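PDB 1O4S: aspartate aminotransferase from Thermotoga maritima, which catalyses the reversible, pyridoxal 5'-phosphate-dependent transfer of the amino group of L-aspartate to 2-oxoglutarate, giving oxaloacetate and L-glutamate, and works as a homodimer. Local coordinates for the interface of chains A and B. Sequence-based numbering; all coordinates share one arbitrary frame. Chains: chain A/B, Aspartate aminotransferase.

Contact 1: the interface of chains A and B. Residues chain A 49-50, 245-246, 251-252, 254; chain B 73-74.
A:Glu50 starts with CG wedged between its own backbone N and carbonyl carbon (chi1 65°) and then runs extended, which carries its carboxylate over to the backbone of B:Tyr74. B:Tyr74 in turn has CG anti to its carbonyl carbon (chi1 -72°), sending the ring into chain A beside that carboxylate, the two side chains sliding past each other in opposite directions. A:Glu50 OE1 accepts a nearly straight bond from B:Tyr74 N at 2.9 Å, met on the syn side, while its anti lone pair takes the hydroxyl A:Thr251 OG1 at 2.7 Å; two donors, one from each chain, grip this oxygen and help fix the carboxylate's rotation. The methylene B:Lys73 CD packs 3.3 Å from A:Glu50 OE1, while its amine NZ stays 5.3 Å from the same oxygen, not in contact. A:Thr251 lies across one face of the tyrosine ring, its CB 3.6 Å from the centroid in a CH-pi contact, with CG2 beside CZ. At the ring edge A:Arg254 NH1 comes 3.4 Å from B:Tyr74 CE1, held by its bond to A:Thr251 O. The phenol B:Tyr74 OH ends 3.7 Å from CE of A:Lys246, the family's Schiff-base lysine. Each active site is therefore completed by a tyrosine of the other subunit.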
loop_
_atom_site.group_PDB
_atom_site.type_symbol
_atom_site.label_atom_id
_atom_site.label_comp_id
_atom_site.label_asym_id
_atom_site.label_seq_id
_atom_site.Cartn_x
_atom_site.Cartn_y
_atom_site.Cartn_z
ATOM N N GLY A 49 -19.927 -0.779 0.012
ATOM C CA GLY A 49 -19.193 0.463 -0.105
ATOM C C GLY A 49 -18.539 0.644 -1.449
ATOM O O GLY A 49 -17.530 1.316 -1.536
ATOM N N GLU A 50 -19.120 0.030 -2.472
ATOM C CA GLU A 50 -18.621 0.033 -3.844
ATOM C C GLU A 50 -19.775 -0.005 -4.795
ATOM O O GLU A 50 -20.770 -0.695 -4.537
ATOM C CB GLU A 50 -17.653 -1.151 -4.165
ATOM C CG GLU A 50 -18.208 -2.535 -4.138
ATOM C CD GLU A 50 -17.164 -3.652 -4.307
ATOM O OE1 GLU A 50 -16.046 -3.414 -4.833
ATOM O OE2 GLU A 50 -17.510 -4.806 -3.936
ATOM N N SER A 245 -11.997 4.854 -7.583
ATOM C CA SER A 245 -12.805 3.760 -7.054
ATOM C C SER A 245 -14.298 3.981 -7.215
ATOM O O SER A 245 -15.002 3.079 -7.653
ATOM C CB SER A 245 -12.524 3.532 -5.573
ATOM O OG SER A 245 -11.410 2.701 -5.399
ATOM N N LYS A 246 -14.768 5.159 -6.818
ATOM C CA LYS A 246 -16.210 5.465 -6.828
ATOM C C LYS A 246 -16.647 6.093 -8.126
ATOM O O LYS A 246 -17.642 5.691 -8.709
ATOM C CB LYS A 246 -16.600 6.340 -5.630
ATOM C CG LYS A 246 -16.039 5.854 -4.284
ATOM C CD LYS A 246 -16.518 4.452 -3.912
ATOM C CE LYS A 246 -15.576 3.757 -2.883
ATOM N NZ LYS A 246 -15.734 4.167 -1.480
ATOM N N THR A 251 -13.053 0.011 -7.834
ATOM C CA THR A 251 -12.567 -0.285 -6.489
ATOM C C THR A 251 -11.455 -1.307 -6.393
ATOM O O THR A 251 -10.515 -1.109 -5.646
ATOM C CB THR A 251 -13.732 -0.718 -5.586
ATOM O OG1 THR A 251 -14.545 -1.675 -6.279
ATOM C CG2 THR A 251 -14.663 0.468 -5.267
ATOM N N GLY A 252 -11.555 -2.419 -7.091
ATOM C CA GLY A 252 -10.546 -3.470 -7.017
ATOM C C GLY A 252 -9.208 -3.169 -7.685
ATOM O O GLY A 252 -8.289 -3.926 -7.543
ATOM N N ARG A 254 -7.482 -0.397 -7.043
ATOM C CA ARG A 254 -6.720 0.251 -5.973
ATOM C C ARG A 254 -5.860 1.399 -6.544
ATOM O O ARG A 254 -4.620 1.366 -6.509
ATOM C CB ARG A 254 -5.878 -0.735 -5.156
ATOM C CG ARG A 254 -6.460 -2.103 -4.882
ATOM C CD ARG A 254 -7.803 -2.104 -4.102
ATOM N NE ARG A 254 -7.668 -1.280 -2.901
ATOM C CZ ARG A 254 -8.306 -0.155 -2.654
ATOM N NH1 ARG A 254 -9.195 0.335 -3.491
ATOM N NH2 ARG A 254 -8.027 0.510 -1.549
ATOM N N LYS B 73 -13.259 -5.670 -8.271
ATOM C CA LYS B 73 -13.953 -5.246 -7.083
ATOM C C LYS B 73 -13.163 -5.604 -5.858
ATOM O O LYS B 73 -12.201 -6.372 -5.927
ATOM C CB LYS B 73 -15.366 -5.864 -7.012
ATOM C CG LYS B 73 -16.302 -5.423 -8.159
ATOM C CD LYS B 73 -16.610 -3.891 -8.065
ATOM C CE LYS B 73 -17.512 -3.368 -9.189
ATOM N NZ LYS B 73 -18.874 -3.971 -9.254
ATOM N N TYR B 74 -13.587 -5.022 -4.737
ATOM C CA TYR B 74 -12.916 -5.281 -3.490
ATOM C C TYR B 74 -12.927 -6.801 -3.192
ATOM O O TYR B 74 -13.882 -7.495 -3.540
ATOM C CB TYR B 74 -13.602 -4.535 -2.343
ATOM C CG TYR B 74 -13.429 -3.011 -2.277
ATOM C CD1 TYR B 74 -12.170 -2.396 -2.382
ATOM C CD2 TYR B 74 -14.514 -2.215 -2.014
ATOM C CE1 TYR B 74 -12.042 -0.995 -2.295
ATOM C CE2 TYR B 74 -14.409 -0.848 -1.891
ATOM C CZ TYR B 74 -13.172 -0.227 -2.042
ATOM O OH TYR B 74 -13.163 1.156 -1.899
HETATM O O HOH W 1 -16.366 -6.933 -3.643
#

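Contact 2: the interface of chains A and B. Residues chain A 74, 273, 276-278; chain B 108, 111, 254.
B:Arg254 reaches into a turn of chain A that follows helix 262-275, its chain bent at chi2 and chi3 (-65° and -48°). From CB the side chain passes to CG, which lies 3.4 Å from the carbonyl A:Cys278 O, and then to CD, which has the thiol sulfur of A:Cys278 nearby. NE sits between two backbone carbonyls, A:Cys278 O at 3.1 Å and A:Thr276 O, both weak hydrogen bonds. Beyond CZ the guanidinium forks: NH2 gives the stronger bond, 2.9 Å to A:Thr276 O, which lies in the guanidinium plane although the donor stands above the carbonyl plane. The ring of A:Tyr74 stands over one guanidinium face, offset toward the rim, the planes 71° apart. With an alanine here, the carbonyl of A:Thr276 would probably lose its guanidinium mate and the turn would be freer to shift. Alongside, B:Lys111 extends from helix 109-121 and kinks at chi3, so that NZ bonds A:Ser273 O at 2.6 Å, near the C-terminal end of helix 262-275, where a positive charge is probably favoured. A water bridges B:Lys111 NZ, A:Ser273 and A:Ser277 OG. B:Arg254, which in this family binds the cofactor phosphate, and B:Lys111 both line the cofactor pocket, so the contact probably ties the dimer interface to the cofactor site.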
loop_
_atom_site.group_PDB
_atom_site.type_symbol
_atom_site.label_atom_id
_atom_site.label_comp_id
_atom_site.label_asym_id
_atom_site.label_seq_id
_atom_site.Cartn_x
_atom_site.Cartn_y
_atom_site.Cartn_z
ATOM N N TYR A 74 8.497 -2.124 -12.325
ATOM C CA TYR A 74 8.472 -1.026 -11.383
ATOM C C TYR A 74 8.361 0.303 -12.155
ATOM O O TYR A 74 8.913 0.458 -13.238
ATOM C CB TYR A 74 9.774 -0.962 -10.542
ATOM C CG TYR A 74 9.986 -2.072 -9.535
ATOM C CD1 TYR A 74 9.006 -2.415 -8.635
ATOM C CD2 TYR A 74 11.227 -2.719 -9.453
ATOM C CE1 TYR A 74 9.230 -3.438 -7.715
ATOM C CE2 TYR A 74 11.480 -3.708 -8.519
ATOM C CZ TYR A 74 10.469 -4.073 -7.655
ATOM O OH TYR A 74 10.735 -5.061 -6.737
ATOM N N SER A 273 6.936 5.219 -1.131
ATOM C CA SER A 273 8.085 4.562 -1.671
ATOM C C SER A 273 8.574 3.454 -0.775
ATOM O O SER A 273 8.927 2.379 -1.266
ATOM C CB SER A 273 9.213 5.593 -1.883
ATOM O OG SER A 273 10.324 4.930 -2.308
ATOM N N THR A 276 4.823 0.500 0.130
ATOM C CA THR A 276 4.395 -0.386 -0.956
ATOM C C THR A 276 5.230 -0.238 -2.219
ATOM O O THR A 276 5.088 -1.002 -3.168
ATOM C CB THR A 276 2.968 -0.111 -1.336
ATOM O OG1 THR A 276 2.806 1.270 -1.692
ATOM C CG2 THR A 276 2.022 -0.365 -0.164
ATOM N N SER A 277 6.037 0.797 -2.260
ATOM C CA SER A 277 6.514 1.357 -3.520
ATOM C C SER A 277 5.371 1.733 -4.492
ATOM O O SER A 277 4.211 1.968 -4.098
ATOM C CB SER A 277 7.521 0.409 -4.174
ATOM O OG SER A 277 8.320 1.131 -5.094
ATOM N N CYS A 278 5.706 1.794 -5.769
ATOM C CA CYS A 278 4.742 2.111 -6.815
ATOM C C CYS A 278 3.564 1.167 -6.806
ATOM O O CYS A 278 3.652 -0.008 -6.373
ATOM C CB CYS A 278 5.409 2.045 -8.204
ATOM S SG CYS A 278 6.303 0.479 -8.500
ATOM N N ASN B 108 1.017 -5.833 -1.084
ATOM C CA ASN B 108 1.549 -5.152 -2.258
ATOM C C ASN B 108 3.066 -5.277 -2.286
ATOM O O ASN B 108 3.794 -4.417 -1.780
ATOM C CB ASN B 108 1.157 -3.664 -2.237
ATOM C CG ASN B 108 -0.308 -3.434 -2.536
ATOM O OD1 ASN B 108 -0.719 -3.610 -3.661
ATOM N ND2 ASN B 108 -1.090 -2.993 -1.539
ATOM N N LYS B 111 7.544 -5.816 -0.138
ATOM C CA LYS B 111 7.825 -4.580 0.561
ATOM C C LYS B 111 6.743 -4.232 1.605
ATOM O O LYS B 111 7.071 -3.871 2.728
ATOM C CB LYS B 111 8.052 -3.441 -0.404
ATOM C CG LYS B 111 8.635 -2.230 0.275
ATOM C CD LYS B 111 8.847 -1.054 -0.680
ATOM C CE LYS B 111 10.282 -0.915 -1.056
ATOM N NZ LYS B 111 10.645 0.436 -1.616
ATOM N N ARG B 254 3.033 -5.968 -8.011
ATOM C CA ARG B 254 3.029 -5.736 -6.564
ATOM C C ARG B 254 2.228 -6.785 -5.813
ATOM O O ARG B 254 1.199 -6.441 -5.233
ATOM C CB ARG B 254 2.529 -4.319 -6.197
ATOM C CG ARG B 254 2.927 -3.202 -7.171
ATOM C CD ARG B 254 4.408 -2.895 -7.286
ATOM N NE ARG B 254 5.051 -2.759 -5.987
ATOM C CZ ARG B 254 5.925 -3.603 -5.443
ATOM N NH1 ARG B 254 6.325 -4.690 -6.080
ATOM N NH2 ARG B 254 6.407 -3.351 -4.231
HETATM O O HOH W 2 10.294 2.311 -3.914
#

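Contact 3: the interface of chains A and B. Residues chain A 63-64, 67, 253, 282; chain B 63-64, 67, 253, 282.
The indole of B:Trp253 carries A:Val282 on one face, the methyl CG2 standing 4.2 Å above the ring plane and offset toward the rim, and the twofold twin places B:Val282 CG2 over the rim of A:Trp253. At the benzo end of each indole sits a leucine of the other chain: A:Leu67 CD2 lies 3.4 Å from B:Trp253 CZ2, and B:Leu67 CD2 lies 3.5 Å from A:Trp253 CZ2. Each leucine crosses its tryptophan at about a right angle and touches it with the CD2 methyl. The other branches turn toward the symmetry axis, where the leucines reach toward each other tip to tip and the two CD1 methyls of A:Leu67 and B:Leu67 meet at 3.6 Å. The same methyls also fit against the opposite helix: B:Leu67 CD1 is 3.8 Å from A:Ala63 CB, and A:Leu67 CD1 packs in the same way on B:Ala63 and on B:Val64 CG2. The valines cross at about a right angle, each with CG1 anti to its backbone N (chi1 166° in A:Val64), which points the CG1 methyls at one another, 4.1 Å apart. The small alanine probably lets the leucine methyl approach the helix closely. With methyls and aromatic carbon as the touching groups, this core packs helix 57-67 of chain A against helix 57-68 of chain B, and helps hold the subunits together on the twofold axis.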
loop_
_atom_site.group_PDB
_atom_site.type_symbol
_atom_site.label_atom_id
_atom_site.label_comp_id
_atom_site.label_asym_id
_atom_site.label_seq_id
_atom_site.Cartn_x
_atom_site.Cartn_y
_atom_site.Cartn_z
ATOM N N ALA A 63 -6.165 -1.558 -20.417
ATOM C CA ALA A 63 -5.424 -2.426 -19.492
ATOM C C ALA A 63 -4.977 -3.704 -20.209
ATOM O O ALA A 63 -3.826 -4.163 -20.054
ATOM C CB ALA A 63 -6.272 -2.780 -18.314
ATOM N N VAL A 64 -5.888 -4.249 -21.014
ATOM C CA VAL A 64 -5.604 -5.421 -21.818
ATOM C C VAL A 64 -4.508 -5.140 -22.853
ATOM O O VAL A 64 -3.565 -5.936 -23.007
ATOM C CB VAL A 64 -6.891 -5.965 -22.513
ATOM C CG1 VAL A 64 -6.537 -6.954 -23.581
ATOM C CG2 VAL A 64 -7.843 -6.606 -21.476
ATOM N N LEU A 67 -1.233 -5.011 -21.019
ATOM C CA LEU A 67 -0.894 -6.342 -20.524
ATOM C C LEU A 67 -0.286 -7.244 -21.566
ATOM O O LEU A 67 0.611 -8.018 -21.284
ATOM C CB LEU A 67 -2.124 -7.089 -19.993
ATOM C CG LEU A 67 -2.331 -7.030 -18.527
ATOM C CD1 LEU A 67 -3.659 -7.677 -18.173
ATOM C CD2 LEU A 67 -1.169 -7.749 -17.801
ATOM N N TRP A 253 -9.130 -2.079 -8.462
ATOM C CA TRP A 253 -7.892 -1.623 -9.093
ATOM C C TRP A 253 -6.931 -1.035 -8.085
ATOM O O TRP A 253 -5.714 -1.135 -8.268
ATOM C CB TRP A 253 -8.173 -0.571 -10.189
ATOM C CG TRP A 253 -8.813 -1.174 -11.384
ATOM C CD1 TRP A 253 -10.117 -1.330 -11.607
ATOM C CD2 TRP A 253 -8.143 -1.758 -12.489
ATOM N NE1 TRP A 253 -10.328 -1.974 -12.793
ATOM C CE2 TRP A 253 -9.117 -2.239 -13.366
ATOM C CE3 TRP A 253 -6.809 -1.945 -12.817
ATOM C CZ2 TRP A 253 -8.800 -2.890 -14.590
ATOM C CZ3 TRP A 253 -6.499 -2.596 -14.009
ATOM C CH2 TRP A 253 -7.493 -3.052 -14.879
ATOM N N VAL A 282 -0.325 -1.958 -14.311
ATOM C CA VAL A 282 -1.515 -2.093 -15.145
ATOM C C VAL A 282 -2.570 -1.084 -14.684
ATOM O O VAL A 282 -3.208 -0.463 -15.507
ATOM C CB VAL A 282 -2.125 -3.519 -15.125
ATOM C CG1 VAL A 282 -3.241 -3.648 -16.143
ATOM C CG2 VAL A 282 -1.064 -4.613 -15.385
ATOM N N ALA B 63 -4.751 -13.093 -16.463
ATOM C CA ALA B 63 -5.098 -11.737 -16.062
ATOM C C ALA B 63 -6.069 -11.122 -17.076
ATOM O O ALA B 63 -7.024 -10.490 -16.670
ATOM C CB ALA B 63 -3.850 -10.866 -15.915
ATOM N N VAL B 64 -5.825 -11.335 -18.376
ATOM C CA VAL B 64 -6.669 -10.804 -19.456
ATOM C C VAL B 64 -8.044 -11.449 -19.422
ATOM O O VAL B 64 -9.066 -10.780 -19.575
ATOM C CB VAL B 64 -6.028 -11.008 -20.866
ATOM C CG1 VAL B 64 -6.989 -10.698 -21.984
ATOM C CG2 VAL B 64 -4.776 -10.184 -21.021
ATOM N N LEU B 67 -9.871 -9.976 -16.552
ATOM C CA LEU B 67 -10.157 -8.591 -16.931
ATOM C C LEU B 67 -11.346 -8.423 -17.852
ATOM O O LEU B 67 -12.149 -7.487 -17.702
ATOM C CB LEU B 67 -8.971 -7.976 -17.661
ATOM C CG LEU B 67 -8.178 -7.001 -16.877
ATOM C CD1 LEU B 67 -7.015 -6.494 -17.697
ATOM C CD2 LEU B 67 -9.098 -5.858 -16.461
ATOM N N TRP B 253 3.497 -5.885 -10.761
ATOM C CA TRP B 253 2.212 -6.409 -10.265
ATOM C C TRP B 253 1.958 -6.096 -8.789
ATOM O O TRP B 253 0.815 -5.895 -8.419
ATOM C CB TRP B 253 2.061 -7.908 -10.500
ATOM C CG TRP B 253 1.903 -8.265 -11.912
ATOM C CD1 TRP B 253 2.894 -8.604 -12.809
ATOM C CD2 TRP B 253 0.679 -8.384 -12.609
ATOM N NE1 TRP B 253 2.337 -8.927 -14.019
ATOM C CE2 TRP B 253 0.979 -8.762 -13.934
ATOM C CE3 TRP B 253 -0.663 -8.186 -12.254
ATOM C CZ2 TRP B 253 -0.004 -8.943 -14.890
ATOM C CZ3 TRP B 253 -1.633 -8.355 -13.215
ATOM C CH2 TRP B 253 -1.294 -8.738 -14.510
ATOM N N VAL B 282 -6.945 -7.963 -10.138
ATOM C CA VAL B 282 -6.295 -8.572 -11.292
ATOM C C VAL B 282 -4.993 -9.252 -10.871
ATOM O O VAL B 282 -4.733 -10.396 -11.247
ATOM C CB VAL B 282 -6.060 -7.578 -12.470
ATOM C CG1 VAL B 282 -5.619 -8.335 -13.714
ATOM C CG2 VAL B 282 -7.316 -6.771 -12.761
#

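The three contacts are parts of one twofold interface: the C-alpha centres of contact 1 and contact 2 are about 19 Å apart, those of contact 1 and contact 3 about 15 Å, and those of contact 2 and contact 3 about 17 Å. Residue 254 enters both contact 1 and contact 2, as does Tyr74, with the chains exchanged, and the short 3-10 helix 251-253 supplies both contact 1 and the tryptophan of contact 3. Trp253 of contact 3 is thus the sequence neighbour of the arginine that makes polar links in contact 2, so that assembly and pocket construction are likely to depend on each other.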